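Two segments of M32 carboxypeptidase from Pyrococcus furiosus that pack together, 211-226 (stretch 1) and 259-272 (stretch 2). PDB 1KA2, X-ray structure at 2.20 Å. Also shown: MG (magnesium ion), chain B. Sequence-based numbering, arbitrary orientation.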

# COMPACT_ATOMS: atom_id res chain seq x y z
N TRP A 211 -11.84 23.65 -2.37
CA TRP A 211 -12.66 24.17 -3.46
C TRP A 211 -12.48 23.35 -4.74
O TRP A 211 -13.46 22.91 -5.34
CB TRP A 211 -12.30 25.63 -3.79
CG TRP A 211 -12.60 26.63 -2.71
CD1 TRP A 211 -13.31 26.42 -1.56
CD2 TRP A 211 -12.21 28.01 -2.70
NE1 TRP A 211 -13.38 27.58 -0.83
CE2 TRP A 211 -12.72 28.57 -1.50
CE3 TRP A 211 -11.49 28.82 -3.58
CZ2 TRP A 211 -12.52 29.91 -1.17
CZ3 TRP A 211 -11.29 30.16 -3.24
CH2 TRP A 211 -11.80 30.69 -2.05
N MET A 212 -11.23 23.15 -5.14
CA MET A 212 -10.94 22.40 -6.36
C MET A 212 -11.15 20.91 -6.22
O MET A 212 -11.45 20.23 -7.21
CB MET A 212 -9.51 22.68 -6.84
CG MET A 212 -9.36 24.05 -7.46
SD MET A 212 -10.72 24.39 -8.60
CE MET A 212 -10.30 23.29 -9.94
N GLU A 213 -11.00 20.37 -5.01
CA GLU A 213 -11.21 18.94 -4.86
C GLU A 213 -12.70 18.64 -5.04
O GLU A 213 -13.08 17.53 -5.41
CB GLU A 213 -10.64 18.41 -3.52
CG GLU A 213 -11.28 18.86 -2.24
CD GLU A 213 -10.48 18.39 -1.02
OE1 GLU A 213 -10.99 18.48 0.11
OE2 GLU A 213 -9.34 17.94 -1.20
N ARG A 214 -13.54 19.66 -4.82
CA ARG A 214 -14.98 19.50 -5.01
C ARG A 214 -15.24 19.49 -6.52
O ARG A 214 -16.08 18.75 -7.02
CB ARG A 214 -15.76 20.65 -4.35
CG ARG A 214 -15.89 20.55 -2.83
CD ARG A 214 -17.03 21.44 -2.30
NE ARG A 214 -16.63 22.80 -1.96
CZ ARG A 214 -15.97 23.12 -0.85
NH1 ARG A 214 -15.64 22.19 0.02
NH2 ARG A 214 -15.65 24.39 -0.61
N VAL A 215 -14.49 20.33 -7.25
CA VAL A 215 -14.65 20.40 -8.70
C VAL A 215 -14.10 19.12 -9.35
O VAL A 215 -14.78 18.52 -10.19
CB VAL A 215 -13.92 21.64 -9.28
CG1 VAL A 215 -13.85 21.56 -10.79
CG2 VAL A 215 -14.68 22.91 -8.89
N ASN A 216 -12.89 18.71 -8.98
CA ASN A 216 -12.33 17.48 -9.54
C ASN A 216 -13.25 16.28 -9.27
O ASN A 216 -13.53 15.50 -10.17
CB ASN A 216 -10.93 17.19 -8.98
CG ASN A 216 -9.85 18.09 -9.59
OD1 ASN A 216 -9.99 18.57 -10.72
ND2 ASN A 216 -8.76 18.31 -8.85
N LEU A 217 -13.72 16.15 -8.03
CA LEU A 217 -14.61 15.05 -7.65
C LEU A 217 -15.85 15.02 -8.56
O LEU A 217 -16.26 13.96 -9.05
CB LEU A 217 -15.07 15.20 -6.20
CG LEU A 217 -15.42 13.94 -5.40
CD1 LEU A 217 -16.48 14.29 -4.33
CD2 LEU A 217 -15.94 12.84 -6.31
N TRP A 218 -16.45 16.19 -8.77
CA TRP A 218 -17.65 16.32 -9.59
C TRP A 218 -17.37 15.89 -11.03
O TRP A 218 -18.20 15.22 -11.65
CB TRP A 218 -18.13 17.77 -9.60
CG TRP A 218 -19.44 17.99 -10.30
CD1 TRP A 218 -20.69 17.91 -9.74
CD2 TRP A 218 -19.64 18.38 -11.66
NE1 TRP A 218 -21.65 18.23 -10.66
CE2 TRP A 218 -21.04 18.53 -11.85
CE3 TRP A 218 -18.78 18.62 -12.74
CZ2 TRP A 218 -21.59 18.92 -13.08
CZ3 TRP A 218 -19.33 19.01 -13.96
CH2 TRP A 218 -20.73 19.15 -14.12
N ILE A 219 -16.22 16.28 -11.56
CA ILE A 219 -15.88 15.91 -12.92
C ILE A 219 -15.68 14.40 -13.03
O ILE A 219 -16.17 13.77 -13.98
CB ILE A 219 -14.61 16.65 -13.40
CG1 ILE A 219 -14.90 18.15 -13.50
CG2 ILE A 219 -14.15 16.08 -14.75
CD1 ILE A 219 -13.72 18.98 -13.99
N LEU A 220 -14.97 13.81 -12.08
CA LEU A 220 -14.75 12.37 -12.15
C LEU A 220 -16.07 11.58 -12.07
O LEU A 220 -16.21 10.55 -12.73
CB LEU A 220 -13.77 11.92 -11.07
CG LEU A 220 -12.32 12.35 -11.35
CD1 LEU A 220 -11.42 11.89 -10.22
CD2 LEU A 220 -11.84 11.75 -12.68
N GLN A 221 -17.04 12.06 -11.29
CA GLN A 221 -18.32 11.36 -11.21
C GLN A 221 -19.08 11.56 -12.53
O GLN A 221 -19.83 10.69 -12.96
CB GLN A 221 -19.15 11.89 -10.05
CG GLN A 221 -18.37 12.01 -8.75
CD GLN A 221 -19.22 12.45 -7.56
OE1 GLN A 221 -19.55 11.63 -6.71
NE2 GLN A 221 -19.58 13.72 -7.51
N LYS A 222 -18.85 12.70 -13.18
CA LYS A 222 -19.50 12.96 -14.45
C LYS A 222 -18.94 12.02 -15.51
O LYS A 222 -19.65 11.64 -16.44
CB LYS A 222 -19.31 14.41 -14.88
CG LYS A 222 -20.25 15.36 -14.16
CD LYS A 222 -21.70 14.94 -14.39
CE LYS A 222 -22.64 15.72 -13.49
NZ LYS A 222 -24.05 15.27 -13.66
N PHE A 223 -17.68 11.64 -15.34
CA PHE A 223 -17.01 10.72 -16.26
C PHE A 223 -17.38 9.27 -15.93
O PHE A 223 -17.11 8.36 -16.71
CB PHE A 223 -15.48 10.84 -16.17
CG PHE A 223 -14.91 12.07 -16.82
CD1 PHE A 223 -15.69 12.89 -17.64
CD2 PHE A 223 -13.56 12.40 -16.64
CE1 PHE A 223 -15.13 14.00 -18.27
CE2 PHE A 223 -12.99 13.50 -17.27
CZ PHE A 223 -13.78 14.31 -18.09
N GLY A 224 -17.98 9.06 -14.76
CA GLY A 224 -18.33 7.71 -14.37
C GLY A 224 -17.16 6.96 -13.76
O GLY A 224 -17.13 5.73 -13.73
N PHE A 225 -16.17 7.72 -13.27
CA PHE A 225 -14.99 7.14 -12.62
C PHE A 225 -15.56 6.39 -11.41
O PHE A 225 -16.17 6.99 -10.53
CB PHE A 225 -14.04 8.27 -12.20
CG PHE A 225 -12.66 7.80 -11.81
CD1 PHE A 225 -11.94 6.95 -12.64
CD2 PHE A 225 -12.07 8.25 -10.64
CE1 PHE A 225 -10.65 6.55 -12.32
CE2 PHE A 225 -10.78 7.86 -10.30
CZ PHE A 225 -10.06 7.01 -11.15
N PRO A 226 -15.36 5.06 -11.36
CA PRO A 226 -15.86 4.20 -10.28
C PRO A 226 -15.17 4.28 -8.91
O PRO A 226 -14.54 3.31 -8.47
CB PRO A 226 -15.79 2.81 -10.90
CG PRO A 226 -14.52 2.90 -11.69
CD PRO A 226 -14.60 4.27 -12.35
N ASP A 259 -3.91 28.81 -10.29
CA ASP A 259 -3.94 28.35 -11.69
C ASP A 259 -4.74 27.04 -11.72
O ASP A 259 -4.21 26.00 -12.10
CB ASP A 259 -2.51 28.10 -12.19
CG ASP A 259 -2.40 28.17 -13.70
OD1 ASP A 259 -3.43 28.10 -14.39
OD2 ASP A 259 -1.27 28.29 -14.20
N PHE A 260 -6.01 27.10 -11.34
CA PHE A 260 -6.85 25.90 -11.26
C PHE A 260 -6.94 24.99 -12.48
O PHE A 260 -7.38 23.84 -12.36
CB PHE A 260 -8.27 26.28 -10.77
CG PHE A 260 -9.20 26.79 -11.85
CD1 PHE A 260 -9.85 25.92 -12.71
CD2 PHE A 260 -9.48 28.15 -11.94
CE1 PHE A 260 -10.78 26.39 -13.64
CE2 PHE A 260 -10.41 28.63 -12.88
CZ PHE A 260 -11.06 27.75 -13.72
N ARG A 261 -6.51 25.48 -13.64
CA ARG A 261 -6.54 24.68 -14.85
C ARG A 261 -5.66 23.44 -14.67
O ARG A 261 -5.98 22.36 -15.16
CB ARG A 261 -6.00 25.51 -16.03
CG ARG A 261 -4.51 25.83 -15.91
CD ARG A 261 -4.04 26.93 -16.84
NE ARG A 261 -4.45 26.70 -18.22
CZ ARG A 261 -3.60 26.62 -19.25
NH1 ARG A 261 -2.29 26.75 -19.04
NH2 ARG A 261 -4.07 26.41 -20.48
N ARG A 262 -4.56 23.61 -13.96
CA ARG A 262 -3.60 22.53 -13.74
C ARG A 262 -4.18 21.27 -13.11
O ARG A 262 -4.07 20.18 -13.67
CB ARG A 262 -2.45 23.02 -12.86
CG ARG A 262 -1.58 24.08 -13.46
CD ARG A 262 -0.68 24.65 -12.37
NE ARG A 262 0.13 25.77 -12.83
CZ ARG A 262 1.21 25.65 -13.59
NH1 ARG A 262 1.61 24.44 -13.98
NH2 ARG A 262 1.88 26.73 -13.96
N THR A 263 -4.77 21.41 -11.93
CA THR A 263 -5.31 20.25 -11.25
C THR A 263 -6.45 19.62 -12.04
O THR A 263 -6.58 18.40 -12.06
CB THR A 263 -5.78 20.61 -9.82
OG1 THR A 263 -6.14 19.41 -9.13
CG2 THR A 263 -6.99 21.56 -9.85
N ILE A 264 -7.24 20.44 -12.71
CA ILE A 264 -8.36 19.92 -13.50
C ILE A 264 -7.91 19.06 -14.68
O ILE A 264 -8.25 17.89 -14.76
CB ILE A 264 -9.27 21.05 -14.05
CG1 ILE A 264 -10.08 21.69 -12.92
CG2 ILE A 264 -10.19 20.49 -15.15
CD1 ILE A 264 -11.08 22.74 -13.39
N LEU A 265 -7.14 19.65 -15.59
CA LEU A 265 -6.70 18.91 -16.77
C LEU A 265 -5.80 17.75 -16.41
O LEU A 265 -5.78 16.73 -17.09
CB LEU A 265 -6.00 19.85 -17.75
CG LEU A 265 -6.97 20.81 -18.44
CD1 LEU A 265 -6.21 21.88 -19.20
CD2 LEU A 265 -7.90 20.04 -19.36
N SER A 266 -5.04 17.92 -15.33
CA SER A 266 -4.15 16.87 -14.86
C SER A 266 -4.97 15.67 -14.39
O SER A 266 -4.61 14.52 -14.66
CB SER A 266 -3.31 17.40 -13.70
OG SER A 266 -2.68 16.34 -13.04
N THR A 267 -6.08 15.93 -13.69
CA THR A 267 -6.93 14.85 -13.20
C THR A 267 -7.56 14.13 -14.40
O THR A 267 -7.61 12.89 -14.46
CB THR A 267 -8.05 15.39 -12.27
OG1 THR A 267 -7.46 16.11 -11.18
CG2 THR A 267 -8.87 14.25 -11.70
N VAL A 268 -8.02 14.92 -15.37
CA VAL A 268 -8.64 14.41 -16.59
C VAL A 268 -7.60 13.58 -17.34
O VAL A 268 -7.89 12.47 -17.80
CB VAL A 268 -9.14 15.57 -17.47
CG1 VAL A 268 -9.86 15.02 -18.71
CG2 VAL A 268 -10.07 16.45 -16.67
N HIS A 269 -6.40 14.14 -17.46
CA HIS A 269 -5.29 13.45 -18.14
C HIS A 269 -5.14 12.06 -17.52
O HIS A 269 -5.24 11.05 -18.21
CB HIS A 269 -3.98 14.23 -17.96
CG HIS A 269 -2.79 13.60 -18.62
ND1 HIS A 269 -2.48 13.81 -19.94
CD2 HIS A 269 -1.83 12.79 -18.12
CE1 HIS A 269 -1.37 13.16 -20.24
NE2 HIS A 269 -0.95 12.53 -19.15
N GLU A 270 -4.92 12.02 -16.20
CA GLU A 270 -4.77 10.73 -15.54
C GLU A 270 -6.01 9.86 -15.69
O GLU A 270 -5.91 8.65 -15.80
CB GLU A 270 -4.43 10.92 -14.05
CG GLU A 270 -3.08 11.63 -13.78
CD GLU A 270 -1.92 11.12 -14.65
OE1 GLU A 270 -1.73 9.89 -14.77
OE2 GLU A 270 -1.19 11.97 -15.20
N PHE A 271 -7.20 10.46 -15.69
CA PHE A 271 -8.41 9.66 -15.87
C PHE A 271 -8.31 8.88 -17.17
O PHE A 271 -8.72 7.71 -17.25
CB PHE A 271 -9.66 10.56 -15.92
CG PHE A 271 -10.89 9.86 -16.43
CD1 PHE A 271 -11.62 9.01 -15.61
CD2 PHE A 271 -11.26 9.98 -17.77
CE1 PHE A 271 -12.72 8.30 -16.10
CE2 PHE A 271 -12.36 9.28 -18.28
CZ PHE A 271 -13.08 8.43 -17.44
N GLY A 272 -7.77 9.53 -18.20
CA GLY A 272 -7.63 8.88 -19.50
C GLY A 272 -6.78 7.63 -19.44
O GLY A 272 -7.05 6.64 -20.12
MG MG B . 0.37 10.64 -18.86
O HOH W 1 0.60 10.86 -16.69
O HOH W 2 2.16 9.44 -18.63
O HOH W 3 1.93 12.20 -19.20

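How do the two helices fit together? They run in roughly the same direction, their axes 29° apart and 9.9 Å away at closest approach, and the backbones come nearest at Asn216 and Ile264, whose CA atoms lie 6.1 Å apart. Ile264 acts as a knob there: although its CA-to-CB bond points sideways, its m, t side chain sits in a hole formed by Met212, Val215, Asn216 and Ile219. Ile264 CD1 lies 4.0 Å from Val215 CG1, and Ile264 CG2 is 4.0 Å from Ile219 CD1.

What does the all-m conformation of Met212 accomplish? It curls the chain so that its terminal methyl reaches the second stretch, with Met212 CE 3.4 Å from Ile264 CG1 and 3.7 Å from both Thr263 CG2 and Phe260 CB.

How is a buried asparagine accommodated? With chi1 at -76°, Asn216 directs its amide toward Thr263, and Asn216 ND2 donates a hydrogen bond to Thr263 OG1 at 2.9 Å, the one hydrogen bond across the contact. Thr267 OG1 is 3.5 Å from Asn216 ND2, but the angle is poor. Thr267, in its m rotamer, instead donates its hydroxyl to Thr263 O one turn earlier, Thr267 OG1 lying 2.6 Å from Thr263 O, while Thr267 CG2 packs 3.8 Å from Leu220 CD1.

Why does Phe271 bury the most surface? Its t rotamer sets the ring among Leu220, Phe223 and Phe225. Phe223 CD2 lies over one face, 3.5 Å from Phe271 CD2, and Phe223 CB also makes a CH-pi contact with that ring. Phe225 CD1 approaches the edge, 3.6 Å from Phe271 CD1. Between these two phenylalanines, Gly224 has a positive phi of 83°, where a CB would jam against the preceding carbonyl; glycine, with no CB, suits these angles. Gly224 is the first residue to leave helical geometry, and Phe225 follows, its CA-to-CB bond pointing toward the second stretch.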